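PDB 3EUA: fructosamine deglycase FrlB from Bacillus subtilis, which catalyses the conversion of a range of fructosamine 6-phosphates to glucose 6-phosphate and a free amino acid. Local coordinates for residues 26-37 against 53-64; 72-83 against 100-110. All coordinates share one frame; numbering follows the deposited sequence.

Interaction 1: 26-37 against 53-64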
loop_
_atom_site.group_PDB
_atom_site.type_symbol
_atom_site.label_atom_id
_atom_site.label_comp_id
_atom_site.label_asym_id
_atom_site.label_seq_id
_atom_site.Cartn_x
_atom_site.Cartn_y
_atom_site.Cartn_z
ATOM N N ASP A 26 -13.657 9.114 -16.046
ATOM C CA ASP A 26 -13.435 7.676 -16.057
ATOM C C ASP A 26 -12.386 7.218 -15.045
ATOM O O ASP A 26 -12.105 6.019 -14.963
ATOM C CB ASP A 26 -13.066 7.181 -17.466
ATOM C CG ASP A 26 -11.723 7.704 -17.989
ATOM O OD1 ASP A 26 -10.890 8.239 -17.251
ATOM O OD2 ASP A 26 -11.496 7.553 -19.210
ATOM N N HIS A 27 -11.807 8.151 -14.288
ATOM C CA HIS A 27 -10.725 7.815 -13.361
ATOM C C HIS A 27 -10.732 8.778 -12.189
ATOM O O HIS A 27 -10.810 9.977 -12.393
ATOM C CB HIS A 27 -9.358 7.961 -14.099
ATOM C CG HIS A 27 -8.241 7.078 -13.598
ATOM N ND1 HIS A 27 -7.485 6.290 -14.447
ATOM C CD2 HIS A 27 -7.747 6.863 -12.353
ATOM C CE1 HIS A 27 -6.570 5.642 -13.745
ATOM N NE2 HIS A 27 -6.709 5.967 -12.472
ATOM N N VAL A 28 -10.647 8.245 -10.961
ATOM C CA VAL A 28 -10.511 9.064 -9.768
ATOM C C VAL A 28 -9.100 8.818 -9.177
ATOM O O VAL A 28 -8.644 7.674 -9.129
ATOM C CB VAL A 28 -11.575 8.748 -8.697
ATOM C CG1 VAL A 28 -11.345 9.644 -7.500
ATOM C CG2 VAL A 28 -12.969 9.014 -9.229
ATOM N N PHE A 29 -8.383 9.885 -8.804
ATOM C CA PHE A 29 -7.075 9.788 -8.157
ATOM C C PHE A 29 -7.176 10.404 -6.775
ATOM O O PHE A 29 -7.608 11.515 -6.668
ATOM C CB PHE A 29 -5.973 10.514 -8.963
ATOM C CG PHE A 29 -5.654 9.869 -10.287
ATOM C CD1 PHE A 29 -4.711 8.862 -10.384
ATOM C CD2 PHE A 29 -6.306 10.251 -11.441
ATOM C CE1 PHE A 29 -4.435 8.228 -11.607
ATOM C CE2 PHE A 29 -6.010 9.636 -12.661
ATOM C CZ PHE A 29 -5.062 8.645 -12.742
ATOM N N PHE A 30 -6.843 9.642 -5.730
ATOM C CA PHE A 30 -6.804 10.103 -4.345
ATOM C C PHE A 30 -5.351 10.485 -4.040
ATOM O O PHE A 30 -4.491 9.623 -3.933
ATOM C CB PHE A 30 -7.260 8.995 -3.429
ATOM C CG PHE A 30 -8.682 8.614 -3.640
ATOM C CD1 PHE A 30 -9.712 9.449 -3.161
ATOM C CD2 PHE A 30 -9.009 7.433 -4.299
ATOM C CE1 PHE A 30 -11.047 9.080 -3.329
ATOM C CE2 PHE A 30 -10.312 7.076 -4.499
ATOM C CZ PHE A 30 -11.339 7.903 -3.997
ATOM N N VAL A 31 -5.082 11.772 -3.920
ATOM C CA VAL A 31 -3.702 12.255 -3.781
ATOM C C VAL A 31 -3.463 13.152 -2.583
ATOM O O VAL A 31 -4.049 14.239 -2.451
ATOM C CB VAL A 31 -3.297 13.024 -5.075
ATOM C CG1 VAL A 31 -1.837 13.397 -5.058
ATOM C CG2 VAL A 31 -3.591 12.191 -6.334
ATOM N N ALA A 32 -2.564 12.728 -1.715
ATOM C CA ALA A 32 -2.239 13.503 -0.512
ATOM C C ALA A 32 -0.982 12.912 0.090
ATOM O O ALA A 32 -0.415 11.982 -0.485
ATOM C CB ALA A 32 -3.397 13.434 0.485
ATOM N N CYS A 33 -0.575 13.420 1.259
ATOM C CA CYS A 33 0.571 12.907 1.968
ATOM C C CYS A 33 0.274 12.490 3.405
ATOM O O CYS A 33 -0.513 13.128 4.099
ATOM C CB CYS A 33 1.699 13.941 2.026
ATOM S SG CYS A 33 2.347 14.428 0.411
ATOM N N GLY A 34 0.941 11.425 3.830
ATOM C CA GLY A 34 0.854 10.901 5.185
ATOM C C GLY A 34 -0.552 10.712 5.716
ATOM O O GLY A 34 -1.337 9.989 5.122
ATOM N N GLY A 35 -0.866 11.391 6.824
ATOM C CA GLY A 35 -2.181 11.303 7.451
ATOM C C GLY A 35 -3.309 11.647 6.512
ATOM O O GLY A 35 -4.410 11.041 6.563
ATOM N N SER A 36 -3.072 12.639 5.663
ATOM C CA SER A 36 -4.113 13.048 4.688
ATOM C C SER A 36 -4.317 12.034 3.594
ATOM O O SER A 36 -5.369 12.051 2.986
ATOM C CB SER A 36 -3.832 14.413 4.086
ATOM O OG SER A 36 -4.071 15.381 5.076
ATOM N N SER A 37 -3.292 11.228 3.294
ATOM C CA SER A 37 -3.416 10.148 2.322
ATOM C C SER A 37 -4.158 9.024 3.011
ATOM O O SER A 37 -5.060 8.425 2.420
ATOM C CB SER A 37 -2.063 9.654 1.856
ATOM O OG SER A 37 -2.170 8.580 0.933
ATOM N N SER A 53 -17.987 2.033 -13.324
ATOM C CA SER A 53 -17.363 2.677 -14.472
ATOM C C SER A 53 -16.167 3.594 -14.233
ATOM O O SER A 53 -15.646 4.159 -15.198
ATOM C CB SER A 53 -18.443 3.545 -15.132
ATOM O OG SER A 53 -18.808 4.620 -14.259
ATOM N N ILE A 54 -15.739 3.771 -12.983
ATOM C CA ILE A 54 -14.649 4.695 -12.702
ATOM C C ILE A 54 -13.486 3.971 -12.032
ATOM O O ILE A 54 -13.655 3.326 -11.011
ATOM C CB ILE A 54 -15.113 5.872 -11.813
ATOM C CG1 ILE A 54 -16.272 6.644 -12.490
ATOM C CG2 ILE A 54 -13.908 6.768 -11.514
ATOM C CD1 ILE A 54 -17.119 7.534 -11.580
ATOM N N ASN A 55 -12.322 4.069 -12.667
ATOM C CA ASN A 55 -11.057 3.543 -12.170
ATOM C C ASN A 55 -10.610 4.411 -11.009
ATOM O O ASN A 55 -10.683 5.625 -11.111
ATOM C CB ASN A 55 -10.011 3.619 -13.302
ATOM C CG ASN A 55 -8.606 3.222 -12.873
ATOM O OD1 ASN A 55 -8.266 3.164 -11.673
ATOM N ND2 ASN A 55 -7.760 2.950 -13.870
ATOM N N SER A 56 -10.176 3.802 -9.910
ATOM C CA SER A 56 -9.675 4.543 -8.753
ATOM C C SER A 56 -8.232 4.139 -8.436
ATOM O O SER A 56 -7.884 2.945 -8.486
ATOM C CB SER A 56 -10.540 4.299 -7.502
ATOM O OG SER A 56 -10.603 2.908 -7.168
ATOM N N ASP A 57 -7.387 5.131 -8.156
ATOM C CA ASP A 57 -6.015 4.904 -7.732
ATOM C C ASP A 57 -5.701 5.869 -6.571
ATOM O O ASP A 57 -6.342 6.904 -6.406
ATOM C CB ASP A 57 -5.006 5.050 -8.872
ATOM C CG ASP A 57 -4.965 3.850 -9.801
ATOM O OD1 ASP A 57 -4.595 2.755 -9.351
ATOM O OD2 ASP A 57 -5.221 4.015 -11.010
ATOM N N LEU A 58 -4.746 5.479 -5.741
ATOM C CA LEU A 58 -4.348 6.258 -4.588
ATOM C C LEU A 58 -2.865 6.332 -4.513
ATOM O O LEU A 58 -2.194 5.309 -4.603
ATOM C CB LEU A 58 -4.891 5.589 -3.329
ATOM C CG LEU A 58 -4.723 6.274 -1.962
ATOM C CD1 LEU A 58 -5.860 5.906 -1.067
ATOM C CD2 LEU A 58 -3.429 5.929 -1.259
ATOM N N TYR A 59 -2.329 7.535 -4.347
ATOM C CA TYR A 59 -0.870 7.713 -4.259
ATOM C C TYR A 59 -0.517 8.809 -3.310
ATOM O O TYR A 59 -1.310 9.721 -3.086
ATOM C CB TYR A 59 -0.252 8.140 -5.602
ATOM C CG TYR A 59 -0.579 7.251 -6.776
ATOM C CD1 TYR A 59 0.060 6.030 -6.947
ATOM C CD2 TYR A 59 -1.531 7.638 -7.720
ATOM C CE1 TYR A 59 -0.278 5.204 -8.021
ATOM C CE2 TYR A 59 -1.841 6.827 -8.806
ATOM C CZ TYR A 59 -1.222 5.608 -8.949
ATOM O OH TYR A 59 -1.553 4.767 -10.012
ATOM N N SER A 60 0.683 8.720 -2.768
ATOM C CA SER A 60 1.261 9.778 -1.977
ATOM C C SER A 60 1.514 10.869 -3.038
ATOM O O SER A 60 1.764 10.531 -4.197
ATOM C CB SER A 60 2.561 9.321 -1.321
ATOM O OG SER A 60 3.078 10.335 -0.472
ATOM N N ALA A 61 1.430 12.143 -2.679
ATOM C CA ALA A 61 1.502 13.225 -3.697
ATOM C C ALA A 61 2.728 13.265 -4.579
ATOM O O ALA A 61 2.617 13.523 -5.773
ATOM C CB ALA A 61 1.315 14.577 -3.046
ATOM N N ASN A 62 3.914 13.039 -4.015
ATOM C CA ASN A 62 5.110 13.132 -4.840
ATOM C C ASN A 62 5.239 11.877 -5.714
ATOM O O ASN A 62 5.753 11.950 -6.825
ATOM C CB ASN A 62 6.358 13.397 -3.985
ATOM C CG ASN A 62 7.198 14.507 -4.552
ATOM O OD1 ASN A 62 6.795 15.147 -5.523
ATOM N ND2 ASN A 62 8.349 14.793 -3.925
ATOM N N GLU A 63 4.749 10.734 -5.211
ATOM C CA GLU A 63 4.696 9.511 -6.000
ATOM C C GLU A 63 3.767 9.755 -7.199
ATOM O O GLU A 63 4.092 9.408 -8.285
ATOM C CB GLU A 63 4.191 8.339 -5.156
ATOM C CG GLU A 63 4.037 7.012 -5.919
ATOM C CD GLU A 63 5.357 6.336 -6.324
ATOM O OE1 GLU A 63 6.329 6.327 -5.521
ATOM O OE2 GLU A 63 5.404 5.744 -7.443
ATOM N N PHE A 64 2.601 10.356 -6.974
ATOM C CA PHE A 64 1.652 10.686 -8.059
ATOM C C PHE A 64 2.280 11.485 -9.181
ATOM O O PHE A 64 2.145 11.159 -10.351
ATOM C CB PHE A 64 0.450 11.446 -7.443
ATOM C CG PHE A 64 -0.499 12.058 -8.445
ATOM C CD1 PHE A 64 -1.394 11.267 -9.158
ATOM C CD2 PHE A 64 -0.541 13.442 -8.621
ATOM C CE1 PHE A 64 -2.271 11.818 -10.041
ATOM C CE2 PHE A 64 -1.456 14.009 -9.489
ATOM C CZ PHE A 64 -2.324 13.190 -10.200
#

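Interaction 2: 72-83 against 100-110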
loop_
_atom_site.group_PDB
_atom_site.type_symbol
_atom_site.label_atom_id
_atom_site.label_comp_id
_atom_site.label_asym_id
_atom_site.label_seq_id
_atom_site.Cartn_x
_atom_site.Cartn_y
_atom_site.Cartn_z
ATOM N N LEU A 72 -3.923 9.812 -16.552
ATOM C CA LEU A 72 -4.288 11.104 -15.973
ATOM C C LEU A 72 -4.555 12.090 -17.095
ATOM O O LEU A 72 -3.691 12.322 -17.939
ATOM C CB LEU A 72 -3.165 11.675 -15.099
ATOM C CG LEU A 72 -3.361 13.074 -14.476
ATOM C CD1 LEU A 72 -4.563 13.104 -13.605
ATOM C CD2 LEU A 72 -2.105 13.494 -13.695
ATOM N N GLY A 73 -5.730 12.712 -17.082
ATOM C CA GLY A 73 -6.060 13.673 -18.110
ATOM C C GLY A 73 -7.415 14.319 -17.954
ATOM O O GLY A 73 -7.951 14.409 -16.866
ATOM N N GLU A 74 -7.991 14.724 -19.081
ATOM C CA GLU A 74 -9.276 15.429 -19.103
ATOM C C GLU A 74 -10.473 14.668 -18.561
ATOM O O GLU A 74 -11.476 15.288 -18.209
ATOM C CB GLU A 74 -9.593 15.904 -20.513
ATOM C CG GLU A 74 -8.654 17.019 -20.981
ATOM C CD GLU A 74 -8.880 17.405 -22.430
ATOM O OE1 GLU A 74 -9.369 16.531 -23.196
ATOM O OE2 GLU A 74 -8.563 18.573 -22.811
ATOM N N LYS A 75 -10.385 13.349 -18.505
ATOM C CA LYS A 75 -11.479 12.547 -17.966
ATOM C C LYS A 75 -11.163 12.095 -16.544
ATOM O O LYS A 75 -11.804 11.186 -16.037
ATOM C CB LYS A 75 -11.753 11.348 -18.851
ATOM C CG LYS A 75 -12.208 11.745 -20.257
ATOM C CD LYS A 75 -12.237 10.534 -21.148
ATOM C CE LYS A 75 -12.768 10.880 -22.502
ATOM N NZ LYS A 75 -12.814 9.618 -23.298
ATOM N N SER A 76 -10.189 12.745 -15.892
ATOM C CA SER A 76 -9.793 12.406 -14.518
ATOM C C SER A 76 -10.341 13.389 -13.501
ATOM O O SER A 76 -10.436 14.561 -13.778
ATOM C CB SER A 76 -8.252 12.419 -14.368
ATOM O OG SER A 76 -7.582 11.466 -15.192
ATOM N N LEU A 77 -10.657 12.868 -12.314
ATOM C CA LEU A 77 -11.039 13.631 -11.157
ATOM C C LEU A 77 -9.919 13.365 -10.156
ATOM O O LEU A 77 -9.587 12.175 -9.915
ATOM C CB LEU A 77 -12.316 13.090 -10.552
ATOM C CG LEU A 77 -12.784 13.673 -9.227
ATOM C CD1 LEU A 77 -12.952 15.168 -9.352
ATOM C CD2 LEU A 77 -14.092 12.978 -8.761
ATOM N N VAL A 78 -9.316 14.415 -9.599
ATOM C CA VAL A 78 -8.250 14.242 -8.611
ATOM C C VAL A 78 -8.735 14.888 -7.312
ATOM O O VAL A 78 -9.109 16.042 -7.293
ATOM C CB VAL A 78 -6.914 14.796 -9.115
ATOM C CG1 VAL A 78 -5.810 14.611 -8.081
ATOM C CG2 VAL A 78 -6.506 14.094 -10.429
ATOM N N ILE A 79 -8.769 14.109 -6.242
ATOM C CA ILE A 79 -9.209 14.583 -4.958
ATOM C C ILE A 79 -7.961 14.697 -4.097
ATOM O O ILE A 79 -7.248 13.692 -3.909
ATOM C CB ILE A 79 -10.198 13.609 -4.289
ATOM C CG1 ILE A 79 -11.465 13.439 -5.128
ATOM C CG2 ILE A 79 -10.577 14.121 -2.876
ATOM C CD1 ILE A 79 -12.397 12.383 -4.627
ATOM N N LEU A 80 -7.688 15.914 -3.618
ATOM C CA LEU A 80 -6.515 16.179 -2.791
ATOM C C LEU A 80 -6.898 16.658 -1.390
ATOM O O LEU A 80 -7.999 17.187 -1.164
ATOM C CB LEU A 80 -5.572 17.187 -3.468
ATOM C CG LEU A 80 -5.204 16.856 -4.919
ATOM C CD1 LEU A 80 -5.996 17.734 -5.930
ATOM C CD2 LEU A 80 -3.730 17.017 -5.111
ATOM N N CYS A 81 -5.993 16.458 -0.443
ATOM C CA CYS A 81 -6.227 16.903 0.916
ATOM C C CYS A 81 -4.927 17.324 1.584
ATOM O O CYS A 81 -3.898 16.662 1.429
ATOM C CB CYS A 81 -6.886 15.799 1.723
ATOM S SG CYS A 81 -7.286 16.346 3.388
ATOM N N SER A 82 -4.995 18.428 2.313
ATOM C CA SER A 82 -3.898 18.967 3.103
ATOM C C SER A 82 -4.528 19.808 4.186
ATOM O O SER A 82 -5.235 20.764 3.878
ATOM C CB SER A 82 -2.967 19.862 2.283
ATOM O OG SER A 82 -1.977 20.461 3.131
ATOM N N HIS A 83 -4.206 19.538 5.435
ATOM C CA HIS A 83 -4.801 20.280 6.518
ATOM C C HIS A 83 -4.464 21.768 6.458
ATOM O O HIS A 83 -5.324 22.631 6.349
ATOM C CB HIS A 83 -4.332 19.656 7.816
ATOM C CG HIS A 83 -4.991 20.241 9.007
ATOM N ND1 HIS A 83 -6.270 19.898 9.377
ATOM C CD2 HIS A 83 -4.581 21.184 9.879
ATOM C CE1 HIS A 83 -6.601 20.577 10.456
ATOM N NE2 HIS A 83 -5.597 21.366 10.781
ATOM N N LYS A 100 -2.793 19.040 -16.584
ATOM C CA LYS A 100 -3.138 17.923 -17.476
ATOM C C LYS A 100 -4.630 17.902 -17.878
ATOM O O LYS A 100 -5.071 16.968 -18.547
ATOM C CB LYS A 100 -2.857 16.574 -16.825
ATOM C CG LYS A 100 -1.436 16.251 -16.408
ATOM C CD LYS A 100 -0.585 15.750 -17.498
ATOM C CE LYS A 100 0.702 15.228 -16.930
ATOM N NZ LYS A 100 1.580 14.669 -17.980
ATOM N N GLY A 101 -5.406 18.891 -17.462
ATOM C CA GLY A 101 -6.831 18.956 -17.801
ATOM C C GLY A 101 -7.749 18.227 -16.826
ATOM O O GLY A 101 -8.951 18.146 -17.033
ATOM N N ALA A 102 -7.204 17.712 -15.735
ATOM C CA ALA A 102 -8.032 17.011 -14.764
ATOM C C ALA A 102 -8.892 17.977 -13.942
ATOM O O ALA A 102 -8.554 19.159 -13.774
ATOM C CB ALA A 102 -7.171 16.159 -13.830
ATOM N N LEU A 103 -10.029 17.453 -13.479
ATOM C CA LEU A 103 -10.924 18.164 -12.593
ATOM C C LEU A 103 -10.316 17.956 -11.208
ATOM O O LEU A 103 -10.041 16.819 -10.816
ATOM C CB LEU A 103 -12.328 17.565 -12.653
ATOM C CG LEU A 103 -13.402 18.105 -11.705
ATOM C CD1 LEU A 103 -13.649 19.586 -11.936
ATOM C CD2 LEU A 103 -14.679 17.278 -11.902
ATOM N N THR A 104 -10.079 19.042 -10.478
ATOM C CA THR A 104 -9.454 18.962 -9.167
ATOM C C THR A 104 -10.296 19.543 -8.058
ATOM O O THR A 104 -10.866 20.624 -8.194
ATOM C CB THR A 104 -8.077 19.710 -9.143
ATOM O OG1 THR A 104 -8.231 21.053 -9.590
ATOM C CG2 THR A 104 -7.072 19.004 -10.019
ATOM N N ILE A 105 -10.352 18.809 -6.951
ATOM C CA ILE A 105 -11.050 19.263 -5.776
ATOM C C ILE A 105 -10.116 19.023 -4.593
ATOM O O ILE A 105 -9.624 17.921 -4.415
ATOM C CB ILE A 105 -12.395 18.557 -5.583
ATOM C CG1 ILE A 105 -13.052 19.096 -4.309
ATOM C CG2 ILE A 105 -12.175 17.026 -5.539
ATOM C CD1 ILE A 105 -14.559 18.859 -4.170
ATOM N N ALA A 106 -9.865 20.071 -3.811
ATOM C CA ALA A 106 -9.005 19.994 -2.672
ATOM C C ALA A 106 -9.780 20.210 -1.393
ATOM O O ALA A 106 -10.651 21.088 -1.339
ATOM C CB ALA A 106 -7.892 21.071 -2.801
HETATM N N MSE A 107 -9.485 19.370 -0.396
HETATM C CA MSE A 107 -10.018 19.507 0.925
HETATM C C MSE A 107 -8.921 20.133 1.788
HETATM O O MSE A 107 -7.739 19.806 1.623
HETATM C CB MSE A 107 -10.364 18.164 1.498
HETATM C CG MSE A 107 -11.358 17.408 0.692
HETATM SE SE MSE A 107 -11.638 15.679 1.535
HETATM C CE MSE A 107 -12.199 16.301 3.047
ATOM N N THR A 108 -9.285 21.055 2.679
ATOM C CA THR A 108 -8.332 21.668 3.544
ATOM C C THR A 108 -9.041 22.311 4.734
ATOM O O THR A 108 -10.252 22.486 4.722
ATOM C CB THR A 108 -7.523 22.703 2.747
ATOM O OG1 THR A 108 -6.477 23.229 3.566
ATOM C CG2 THR A 108 -8.440 23.852 2.193
ATOM N N PHE A 109 -8.283 22.626 5.769
ATOM C CA PHE A 109 -8.802 23.345 6.918
ATOM C C PHE A 109 -8.601 24.851 6.672
ATOM O O PHE A 109 -9.256 25.680 7.306
ATOM C CB PHE A 109 -8.058 22.847 8.167
ATOM C CG PHE A 109 -8.503 23.473 9.458
ATOM C CD1 PHE A 109 -9.780 23.269 9.916
ATOM C CD2 PHE A 109 -7.606 24.203 10.253
ATOM C CE1 PHE A 109 -10.199 23.820 11.127
ATOM C CE2 PHE A 109 -8.000 24.741 11.444
ATOM C CZ PHE A 109 -9.312 24.555 11.888
ATOM N N LYS A 110 -7.742 25.197 5.710
ATOM C CA LYS A 110 -7.421 26.606 5.418
ATOM C C LYS A 110 -7.734 27.020 3.979
ATOM O O LYS A 110 -6.969 26.719 3.073
ATOM C CB LYS A 110 -5.974 26.860 5.778
ATOM C CG LYS A 110 -5.759 26.513 7.226
ATOM C CD LYS A 110 -4.536 27.082 7.784
ATOM C CE LYS A 110 -4.389 26.650 9.213
ATOM N NZ LYS A 110 -3.252 27.335 9.808
#

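Interaction 1: 26-37 against 53-64
His27 and Asp57 meet through their side chains: His27 NE2 donates to Asp57 OD2 at 2.9 Å. The carboxylate oxygen lies near the imidazole plane and uses its anti lone pair, and the N-H···O angle is bent to 144°. The Asn55 side chain covers one face of the same ring, its CB 3.8 Å from the His27 ring centroid in a CH-pi contact. Phe29 CZ lies over the opposite face, so the imidazole is held flat between them. The edge of Phe29 also reaches Tyr59, with CD1 3.9 Å from Tyr59 CE2. Val31 CG2 sits over the centre of the Phe64 ring, 3.7 Å from its centroid. This methyl is anti to the carbonyl carbon of Val31, which aims it at the ring.

His27, Phe29, Val31, Asn55, Asp57 and Tyr59 share one face of a parallel strand pair, 27-32 with 55-60, in the first SIS domain; Phe64 reaches it from helix 61-67. The ladder runs from Asn55 N to Asp26 O (3.0 Å) up to Tyr59 N to Phe30 O (3.0 Å). On the other face Phe30 CB packs on Leu58 CG at 4.0 Å, and helix 41-50 touches Val28, Phe30 and Ile54. The second subunit meets the face that carries Asp57 and Tyr59. Its Lys44 forms a salt bridge with Asp57 OD1, and Tyr59 OH is hydrogen-bonded to its Asp48.

Interaction 2: 72-83 against 100-110
Leu77 and Leu103 lie side by side on the sheet, with Leu77 CD1 3.7 Å from Leu103 CD2. Ile79 and Ile105 repeat this two residues on: Ile79 CG1 touches Ile105 CG2 at 3.7 Å. Ile105 CG1 is anti to the backbone N (chi1 180°), which leaves CG2 as the branch that meets Ile79. Cys81 SG then rests near CB of selenomethionine Met107, whose end leads away from strand 76-82. On the reverse face lie Val78, Leu80, Thr104 and Ala106; Val78 CG2 also touches CB of Ala102, just before the strand.

The backbone bonds make a regular parallel ladder. Leu103 N binds Ser76 O, Val78 N binds Leu103 O at 2.8 Å, and the pattern continues through Ile105, Leu80 and Met107 to Ser82 N on Met107 O. Beyond the strands, Phe109 N donates to His83 O at 3.0 Å, in the carbonyl plane and on a lone pair. Thr108 OG1 lies 2.8 Å from Ser82 O and is also close to His83 O.

The aromatic contact is at this same end. Phe109 CB sits over one face of the His83 imidazole, 3.7 Å from its centroid. The two rings are nearly parallel, 11° apart, but slid so far that they barely overlap. Tyr125 OH bonds His83 ND1, and Trp127 meets both rings.

At the other end, Gly101 forms a Schellman motif after helix 88-99. Within the type I turn Gly73-Ser76, Glu74 CA makes a CA-H···O contact of 3.4 Å with Gly101 O.

The pair forms a beta-alpha-beta unit with helix 88-99, which packs on Leu72, Val78, Leu80 and Thr104. Helix 137-153 covers the other face at Leu77, Ile105 and Met107, while strands 27-32 and 121-124 flank the pair in the sheet.

From the N terminus, strand 27-32 leads through helices 35-38 and 41-50 to strand 55-60, where interaction 1 closes the first loop. Helix 61-67 then carries the chain to strand 76-82. Helix 88-99 follows, and interaction 2 closes the second loop at strand 103-108. The loops are in series and neither nest nor cross. Their centres are about 9 Å apart because strands 27-32 and 76-82 are neighbours in one parallel sheet. Asp26 N to Lys75 O and Phe29 N to Leu77 O, both 2.8 Å, are probable hydrogen bonds across that seam. Together the two contacts join four of the five strands of the first SIS domain, with 55-60 at one edge.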